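PDB 6G3H: argininosuccinate lyase from Chelativorans sp., which binds ethylenediaminedisuccinate in its active site and probably cleaves argininosuccinate into fumarate and arginine, the last step of arginine biosynthesis. Local coordinates for residues A32-S37 against E328-D333; R86-Y91 against R110-L115; G231-D236 against I316-S321. All coordinates share one frame; numbering follows the deposited sequence.

Contact 1: residues A32-S37 against E328-D333; sequences ALTLTS and EPRSID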
# COMPACT_ATOMS: atom_id res chain seq x y z
N ALA A 32 16.71 11.33 13.78
CA ALA A 32 15.58 12.01 13.16
C ALA A 32 14.77 12.79 14.20
O ALA A 32 14.45 12.27 15.27
CB ALA A 32 14.69 11.00 12.45
N LEU A 33 14.43 14.03 13.86
CA LEU A 33 13.51 14.81 14.67
C LEU A 33 12.09 14.26 14.55
O LEU A 33 11.73 13.64 13.55
CB LEU A 33 13.51 16.27 14.22
CG LEU A 33 14.83 17.02 14.17
CD1 LEU A 33 14.65 18.32 13.39
CD2 LEU A 33 15.33 17.31 15.57
N THR A 34 11.29 14.52 15.58
CA THR A 34 9.85 14.42 15.41
C THR A 34 9.37 15.54 14.49
O THR A 34 10.04 16.56 14.31
CB THR A 34 9.12 14.54 16.75
OG1 THR A 34 9.36 15.83 17.33
CG2 THR A 34 9.58 13.46 17.72
N LEU A 35 8.20 15.33 13.88
CA LEU A 35 7.61 16.37 13.06
C LEU A 35 7.41 17.65 13.87
O LEU A 35 7.67 18.75 13.38
CB LEU A 35 6.28 15.90 12.49
CG LEU A 35 5.54 16.90 11.61
CD1 LEU A 35 6.33 17.21 10.35
CD2 LEU A 35 4.15 16.37 11.27
N THR A 36 6.94 17.51 15.11
CA THR A 36 6.74 18.67 15.98
C THR A 36 8.02 19.48 16.11
O THR A 36 8.02 20.70 15.90
CB THR A 36 6.25 18.20 17.36
OG1 THR A 36 4.94 17.63 17.24
CG2 THR A 36 6.21 19.36 18.36
N SER A 37 9.13 18.82 16.44
CA SER A 37 10.38 19.54 16.64
C SER A 37 10.95 20.05 15.32
O SER A 37 11.69 21.04 15.31
CB SER A 37 11.39 18.64 17.34
OG SER A 37 11.02 18.45 18.69
N GLU A 328 6.87 12.32 7.52
CA GLU A 328 7.67 12.54 8.71
C GLU A 328 9.12 12.86 8.35
O GLU A 328 9.62 12.44 7.31
CB GLU A 328 7.64 11.31 9.60
CG GLU A 328 6.25 10.85 10.01
CD GLU A 328 5.78 11.45 11.31
OE1 GLU A 328 6.62 12.01 12.06
OE2 GLU A 328 4.57 11.37 11.60
N PRO A 329 9.83 13.59 9.22
CA PRO A 329 11.26 13.84 8.95
C PRO A 329 12.08 12.56 8.80
O PRO A 329 12.97 12.52 7.94
CB PRO A 329 11.70 14.67 10.15
CG PRO A 329 10.46 15.33 10.64
CD PRO A 329 9.35 14.36 10.38
N ARG A 330 11.80 11.52 9.61
CA ARG A 330 12.64 10.33 9.56
C ARG A 330 12.53 9.62 8.22
O ARG A 330 13.47 8.93 7.80
CB ARG A 330 12.31 9.38 10.71
CG ARG A 330 10.86 8.83 10.76
CD ARG A 330 10.62 8.02 12.07
NE ARG A 330 10.91 8.78 13.29
CZ ARG A 330 10.01 9.48 13.99
NH1 ARG A 330 8.73 9.52 13.60
NH2 ARG A 330 10.39 10.14 15.08
N SER A 331 11.40 9.79 7.52
CA SER A 331 11.26 9.23 6.17
C SER A 331 12.12 9.99 5.17
O SER A 331 12.76 9.39 4.31
CB SER A 331 9.79 9.24 5.73
OG SER A 331 9.67 8.85 4.38
N ILE A 332 12.11 11.33 5.25
CA ILE A 332 12.93 12.12 4.34
C ILE A 332 14.41 11.92 4.65
O ILE A 332 15.24 11.83 3.74
CB ILE A 332 12.53 13.61 4.43
CG1 ILE A 332 11.11 13.79 3.89
CG2 ILE A 332 13.52 14.50 3.64
CD1 ILE A 332 10.51 15.15 4.15
N ASP A 333 14.76 11.83 5.94
CA ASP A 333 16.15 11.57 6.30
C ASP A 333 16.62 10.25 5.71
O ASP A 333 17.76 10.15 5.22
CB ASP A 333 16.31 11.57 7.82
CG ASP A 333 15.96 12.90 8.44
OD1 ASP A 333 15.84 13.89 7.69
OD2 ASP A 333 15.81 12.96 9.68
O HOH W 1 15.26 14.99 11.16

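Contact 2: residues R86-Y91 against R110-L115; sequences RTYLPY and RSRNDL. With EKQ ((2~{S})-2-[2-[[(2~{S})-1,4-bis(oxidanyl)-1,4-bis(oxidanylidene)butan-2-yl]amino]ethylamino]butanedioic acid), chain B.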
# COMPACT_ATOMS: atom_id res chain seq x y z
N ARG A 86 6.69 23.67 21.88
CA ARG A 86 6.83 23.46 20.45
C ARG A 86 5.50 23.14 19.77
O ARG A 86 5.49 22.78 18.59
CB ARG A 86 7.86 22.36 20.19
CG ARG A 86 9.23 22.76 20.69
CD ARG A 86 10.22 21.62 20.68
NE ARG A 86 11.51 22.07 21.18
CZ ARG A 86 12.62 21.34 21.18
NH1 ARG A 86 12.61 20.11 20.68
NH2 ARG A 86 13.74 21.85 21.66
N THR A 87 4.39 23.25 20.49
CA THR A 87 3.07 23.28 19.89
C THR A 87 2.41 24.60 20.26
O THR A 87 2.76 25.23 21.26
CB THR A 87 2.22 22.08 20.34
OG1 THR A 87 2.02 22.12 21.75
CG2 THR A 87 2.90 20.77 19.94
N TYR A 88 1.46 25.03 19.43
CA TYR A 88 1.10 26.44 19.41
C TYR A 88 0.57 26.91 20.76
O TYR A 88 1.14 27.82 21.38
CB TYR A 88 0.09 26.74 18.31
CG TYR A 88 -0.33 28.18 18.38
CD1 TYR A 88 0.53 29.19 17.98
CD2 TYR A 88 -1.56 28.54 18.92
CE1 TYR A 88 0.17 30.51 18.07
CE2 TYR A 88 -1.93 29.86 19.02
CZ TYR A 88 -1.06 30.84 18.59
OH TYR A 88 -1.42 32.16 18.69
N LEU A 89 -0.54 26.33 21.22
CA LEU A 89 -1.20 26.88 22.40
C LEU A 89 -0.27 26.94 23.61
O LEU A 89 -0.25 27.99 24.28
CB LEU A 89 -2.47 26.08 22.71
CG LEU A 89 -3.72 26.46 21.90
CD1 LEU A 89 -4.87 25.52 22.20
CD2 LEU A 89 -4.15 27.90 22.16
N PRO A 90 0.50 25.91 23.93
CA PRO A 90 1.52 26.08 24.99
C PRO A 90 2.50 27.21 24.69
O PRO A 90 2.89 27.95 25.60
CB PRO A 90 2.21 24.71 25.04
CG PRO A 90 1.20 23.75 24.50
CD PRO A 90 0.41 24.51 23.47
N TYR A 91 2.91 27.35 23.42
CA TYR A 91 3.79 28.45 23.05
C TYR A 91 3.13 29.80 23.30
O TYR A 91 3.74 30.71 23.87
CB TYR A 91 4.18 28.32 21.58
CG TYR A 91 5.16 29.35 21.08
CD1 TYR A 91 4.73 30.60 20.67
CD2 TYR A 91 6.52 29.07 21.01
CE1 TYR A 91 5.62 31.55 20.21
CE2 TYR A 91 7.42 30.00 20.55
CZ TYR A 91 6.97 31.25 20.15
OH TYR A 91 7.85 32.19 19.69
N ARG A 110 -6.27 34.35 12.72
CA ARG A 110 -5.46 33.17 12.47
C ARG A 110 -6.01 32.01 13.29
O ARG A 110 -6.74 32.19 14.26
CB ARG A 110 -3.99 33.44 12.81
CG ARG A 110 -3.04 32.32 12.44
CD ARG A 110 -1.61 32.72 12.70
NE ARG A 110 -1.32 32.80 14.13
CZ ARG A 110 -0.11 33.02 14.64
NH1 ARG A 110 0.93 33.19 13.84
NH2 ARG A 110 0.05 33.07 15.96
N SER A 111 -5.64 30.81 12.87
CA SER A 111 -6.06 29.58 13.51
C SER A 111 -4.84 28.68 13.65
O SER A 111 -3.78 28.94 13.08
CB SER A 111 -7.15 28.87 12.69
OG SER A 111 -7.39 27.57 13.18
N ARG A 112 -5.00 27.60 14.43
CA ARG A 112 -3.99 26.56 14.40
C ARG A 112 -4.01 25.80 13.08
O ARG A 112 -3.00 25.18 12.72
CB ARG A 112 -4.20 25.59 15.57
CG ARG A 112 -3.60 26.08 16.89
CD ARG A 112 -3.75 25.06 18.00
NE ARG A 112 -5.14 24.65 18.19
CZ ARG A 112 -5.52 23.62 18.94
NH1 ARG A 112 -4.62 22.89 19.59
NH2 ARG A 112 -6.80 23.31 19.05
N ASN A 113 -5.12 25.86 12.34
CA ASN A 113 -5.25 25.06 11.13
C ASN A 113 -4.40 25.62 9.99
O ASN A 113 -3.64 24.88 9.36
CB ASN A 113 -6.72 24.97 10.73
CG ASN A 113 -7.56 24.27 11.78
OD1 ASN A 113 -7.03 23.64 12.70
ND2 ASN A 113 -8.88 24.36 11.65
N ASP A 114 -4.53 26.92 9.72
CA ASP A 114 -3.71 27.51 8.66
C ASP A 114 -2.28 27.78 9.12
O ASP A 114 -1.38 27.82 8.27
CB ASP A 114 -4.36 28.80 8.14
CG ASP A 114 -4.40 29.91 9.16
OD1 ASP A 114 -4.44 29.63 10.38
OD2 ASP A 114 -4.41 31.09 8.74
N LEU A 115 -2.05 27.95 10.42
CA LEU A 115 -0.68 27.99 10.93
C LEU A 115 0.03 26.67 10.68
O LEU A 115 1.18 26.64 10.23
CB LEU A 115 -0.69 28.31 12.43
CG LEU A 115 0.63 28.09 13.18
CD1 LEU A 115 1.68 29.09 12.74
CD2 LEU A 115 0.42 28.15 14.69
C10 EKQ B . -9.45 24.04 15.52
C15 EKQ B . -10.74 23.57 14.83
O01 EKQ B . -4.64 16.66 17.37
C02 EKQ B . -5.07 17.78 17.90
O03 EKQ B . -4.84 18.10 19.03
C04 EKQ B . -5.88 18.63 16.96
C05 EKQ B . -5.78 20.11 17.32
N06 EKQ B . -7.05 20.84 16.99
C07 EKQ B . -7.66 20.60 15.65
C08 EKQ B . -8.77 21.57 15.30
N09 EKQ B . -8.37 23.01 15.30
C11 EKQ B . -8.96 25.40 15.06
C12 EKQ B . -8.02 26.02 16.05
O13 EKQ B . -7.70 25.47 17.06
O14 EKQ B . -7.58 27.20 15.70
O16 EKQ B . -11.71 23.36 15.59
O17 EKQ B . -10.74 23.44 13.59
C18 EKQ B . -4.60 20.81 16.63
O19 EKQ B . -4.82 21.97 16.22
O20 EKQ B . -3.54 20.18 16.51
O HOH W 2 -1.69 23.58 20.49

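Contact 3: residues G231-D236 against I316-S321; sequences GVAGWD and IEYQYS. With EKQ ((2~{S})-2-[2-[[(2~{S})-1,4-bis(oxidanyl)-1,4-bis(oxidanylidene)butan-2-yl]amino]ethylamino]butanedioic acid), chain B.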
# COMPACT_ATOMS: atom_id res chain seq x y z
N GLY A 231 -7.02 25.87 1.87
CA GLY A 231 -5.84 26.23 2.64
C GLY A 231 -5.59 25.32 3.83
O GLY A 231 -4.44 25.06 4.17
N VAL A 232 -6.65 24.83 4.46
CA VAL A 232 -6.52 23.95 5.61
C VAL A 232 -6.86 22.50 5.28
O VAL A 232 -6.35 21.59 5.94
CB VAL A 232 -7.37 24.46 6.79
CG1 VAL A 232 -6.94 25.87 7.18
CG2 VAL A 232 -8.85 24.44 6.44
N ALA A 233 -7.71 22.26 4.29
CA ALA A 233 -8.04 20.90 3.87
C ALA A 233 -7.05 20.35 2.85
O ALA A 233 -6.97 19.12 2.70
CB ALA A 233 -9.45 20.85 3.28
N GLY A 234 -6.32 21.21 2.16
CA GLY A 234 -5.41 20.74 1.12
C GLY A 234 -4.28 19.91 1.71
O GLY A 234 -3.60 20.34 2.64
N TRP A 235 -4.07 18.72 1.15
CA TRP A 235 -3.06 17.79 1.61
C TRP A 235 -2.41 17.02 0.46
O TRP A 235 -1.51 16.22 0.72
CB TRP A 235 -3.68 16.80 2.61
CG TRP A 235 -2.79 16.31 3.73
CD1 TRP A 235 -2.26 15.06 3.86
CD2 TRP A 235 -2.38 17.04 4.89
NE1 TRP A 235 -1.53 14.97 5.02
CE2 TRP A 235 -1.59 16.18 5.67
CE3 TRP A 235 -2.59 18.35 5.34
CZ2 TRP A 235 -1.01 16.57 6.87
CZ3 TRP A 235 -2.02 18.74 6.53
CH2 TRP A 235 -1.23 17.86 7.29
N ASP A 236 -2.85 17.24 -0.78
CA ASP A 236 -2.34 16.47 -1.91
C ASP A 236 -0.84 16.64 -2.09
O ASP A 236 -0.16 15.71 -2.52
CB ASP A 236 -3.08 16.87 -3.18
CG ASP A 236 -4.55 16.52 -3.13
OD1 ASP A 236 -5.00 16.00 -2.09
OD2 ASP A 236 -5.26 16.76 -4.13
N ILE A 316 -11.76 10.71 4.87
CA ILE A 316 -12.33 11.90 5.49
C ILE A 316 -13.18 12.67 4.49
O ILE A 316 -13.43 12.20 3.37
CB ILE A 316 -11.22 12.79 6.07
CG1 ILE A 316 -10.26 13.21 4.95
CG2 ILE A 316 -10.47 12.04 7.17
CD1 ILE A 316 -9.22 14.23 5.37
N GLU A 317 -13.63 13.86 4.89
CA GLU A 317 -14.29 14.81 4.02
C GLU A 317 -13.26 15.82 3.53
O GLU A 317 -12.08 15.73 3.86
CB GLU A 317 -15.45 15.50 4.74
CG GLU A 317 -16.60 14.58 5.11
CD GLU A 317 -16.20 13.51 6.12
OE1 GLU A 317 -15.56 13.86 7.13
OE2 GLU A 317 -16.52 12.33 5.89
N TYR A 318 -13.70 16.79 2.74
CA TYR A 318 -12.79 17.82 2.26
C TYR A 318 -12.79 18.98 3.26
O TYR A 318 -13.22 20.10 2.99
CB TYR A 318 -13.15 18.28 0.85
CG TYR A 318 -11.90 18.64 0.10
CD1 TYR A 318 -11.15 17.66 -0.53
CD2 TYR A 318 -11.42 19.95 0.08
CE1 TYR A 318 -9.98 17.97 -1.20
CE2 TYR A 318 -10.26 20.27 -0.58
CZ TYR A 318 -9.54 19.28 -1.22
OH TYR A 318 -8.38 19.59 -1.88
N GLN A 319 -12.26 18.67 4.44
CA GLN A 319 -12.22 19.57 5.58
C GLN A 319 -10.82 19.56 6.16
O GLN A 319 -10.00 18.70 5.84
CB GLN A 319 -13.21 19.14 6.67
CG GLN A 319 -14.59 18.75 6.17
CD GLN A 319 -15.43 18.15 7.27
OE1 GLN A 319 -14.96 17.94 8.39
NE2 GLN A 319 -16.69 17.85 6.96
N TYR A 320 -10.55 20.51 7.05
CA TYR A 320 -9.47 20.30 7.99
C TYR A 320 -9.77 19.02 8.76
O TYR A 320 -10.92 18.74 9.10
CB TYR A 320 -9.30 21.46 8.96
CG TYR A 320 -8.32 21.09 10.06
CD1 TYR A 320 -8.75 20.44 11.21
CD2 TYR A 320 -6.96 21.35 9.92
CE1 TYR A 320 -7.86 20.07 12.19
CE2 TYR A 320 -6.07 20.99 10.91
CZ TYR A 320 -6.52 20.35 12.04
OH TYR A 320 -5.64 19.99 13.03
N SER A 321 -8.72 18.26 9.04
CA SER A 321 -8.87 17.03 9.80
C SER A 321 -7.56 16.76 10.52
O SER A 321 -6.48 16.94 9.94
CB SER A 321 -9.23 15.85 8.90
OG SER A 321 -9.36 14.66 9.65
C10 EKQ B . -9.45 24.04 15.52
C15 EKQ B . -10.74 23.57 14.83
O01 EKQ B . -4.64 16.66 17.37
C02 EKQ B . -5.07 17.78 17.90
O03 EKQ B . -4.84 18.10 19.03
C04 EKQ B . -5.88 18.63 16.96
C05 EKQ B . -5.78 20.11 17.32
N06 EKQ B . -7.05 20.84 16.99
C07 EKQ B . -7.66 20.60 15.65
C08 EKQ B . -8.77 21.57 15.30
N09 EKQ B . -8.37 23.01 15.30
C11 EKQ B . -8.96 25.40 15.06
C12 EKQ B . -8.02 26.02 16.05
O13 EKQ B . -7.70 25.47 17.06
O14 EKQ B . -7.58 27.20 15.70
O16 EKQ B . -11.71 23.36 15.59
O17 EKQ B . -10.74 23.44 13.59
C18 EKQ B . -4.60 20.81 16.63
O19 EKQ B . -4.82 21.97 16.22
O20 EKQ B . -3.54 20.18 16.51
O HOH W 3 -6.09 17.75 -0.46

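Contact 1: residues A32-S37 against E328-D333
Ala32 lays its methyl group on the first side-chain carbon of Arg330, CB to CB at 3.4 Å, and the same methyl also meets the carboxylate oxygen OD2 of Asp333. Beside it the Pro329 ring is pushed into the bend of the chain between the two N-terminal helices. Its CB lies 3.6 Å from the carbonyl oxygen of Leu33, while its CD rests 3.8 Å from Leu35 CA; the Leu35 side chain crosses the ring at about a right angle. Arg330 starts with CG wedged between its own N and C (chi1 60°) and its chain bends at chi3 (55°), which folds the guanidinium back so that one face lies over Leu33 O, with NH2 4.0 Å from that oxygen. Thr34 CG2 sits at the edge of the same group. Glu328 reaches round to Leu35 CB with OE1, and that oxygen also makes a long salt bridge to Arg330 NH1, at 3.6 Å. No direct hydrogen bond joins the two segments. Instead one water accepts from Leu33 N (3.0 Å) and donates to Asp333 OD2 (2.6 Å), while Asp333 OD1 is held by a salt bridge to Arg130. Thr34 is the N-cap of helix 35-56, its OG1 accepting from Ser37 N at 3.1 Å, and Glu328 occupies the N-cap position of helix 329-348. Two helix starts are thus packed against each other near the surface. Leu35 and Pro329 both lean on Phe123 of helix 112-147, Pro329 also touches Ala38 of helix 35-56, and Thr34 packs on Asp29 of the second subunit, placing the pair between the long helices and a subunit interface.

Contact 2: residues R86-Y91 against R110-L115
Tyr88 lays one side of its ring obliquely across Leu115 and the aliphatic part of Arg112: CD1 meets Leu115 CD2 at 3.5 Å, and CD2 meets Arg112 CG at 3.8 Å. With CG anti to the backbone N (chi1 176°), the ring extends from the first turn of helix 88-99 towards Arg110, whose NH2 donates to the phenol oxygen OH at 3.2 Å. That bond is somewhat bent, yet OH lies at the edge of the guanidinium and close to its plane, the ring standing almost perpendicular (87°). The phenol is gripped a second time by Glu92, and Arg110 in turn is held by His47 and His107.

Arg112 works in two directions. Its CG packs on Tyr88, while the guanidinium is sandwiched: Leu89 CD1 lies over one face, 3.7 Å from NH1, and the ligand oxygen O19 over the centre of the other. Arg112 NE (2.9 Å) and NH2 both donate to ligand O13, so the carboxylate is met along the guanidinium edge. A water accepting from Leu89 N and Arg112 NH1 ties the arginine back to helix 88-99.

Next to it, Ser111 OG donates to ligand O14 at 2.6 Å and accepts from Asn113 N at 3.0 Å, while Ser111 N donates to Asp114 OD1. This capping box opens helix 112-147, with Arg112 N donating to the same ligand O14. Asn113 OD1 and ND2 bind the ligand as well, and two further subunits complete the pocket, the composite active site characteristic of the fumarase/aspartase superfamily.

Contact 3: residues G231-D236 against I316-S321
Val232 sets CG2 against Tyr320 CB at 3.9 Å, the two side chains crossing at about a right angle. The other apolar contact is made by Ala233, whose methyl turns into the bend of the opposite loop, 3.9 Å from Tyr318 CD2.

Contacts to a carbonyl oxygen form a second group: Gln319 O lies 3.4 Å from Ala233 CB and takes a CA-H...O contact from Ala233, CA to O 3.5 Å. The small residue lets the backbones come close where helix 228-233 ends and loop 316-321 runs past, Tyr318 being the centre of an inverse gamma turn. This loop leads from helix 303-313 to helix 329-348 in the helical body of the lyase, and both segments face the third subunit, whose Arg254 donates to Ala233 O.

Polar links pass through water. One molecule accepts from Trp235 N (2.8 Å) and donates to Asp236 OD1 (2.6 Å) and Tyr318 OH (3.3 Å); this hydroxyl is also bonded to Glu230 and to Asn178 of the third subunit.

Ligand packing belongs to Tyr320 alone. Its CG stands anti to the backbone N (chi1 171°), carrying the ring past Val232 O to the ethylene bridge of EKQ, with OH 3.4 Å from C07. An alanine here keeps the CB against Val232 but would probably leave the ligand's C07 and C08, and the Asn113 side chain, without their aromatic neighbour.

In the fold
Contact 1 is a surface joint, whereas contacts 2 and 3 are buried and both reach the same ligand. Helix 112-147 relates all three: its first turn belongs to contact 2, Val232 and Tyr320 of contact 3 lie on Asn113 in that turn, and Phe123 further along supports contact 1. Contact 2 also touches contact 1, through Ser37 and Arg86. Along the chain, contact 1 closes a loop that encloses the other two. A water bridges the segments in each, but the chemistry differs: a proline and an arginine packed on a chain bend without direct hydrogen bonds in contact 1; one guanidinium and a helix start gripping a ligand carboxylate, with a second arginine on a phenol, in contact 2; close backbone packing beside the third subunit in contact 3.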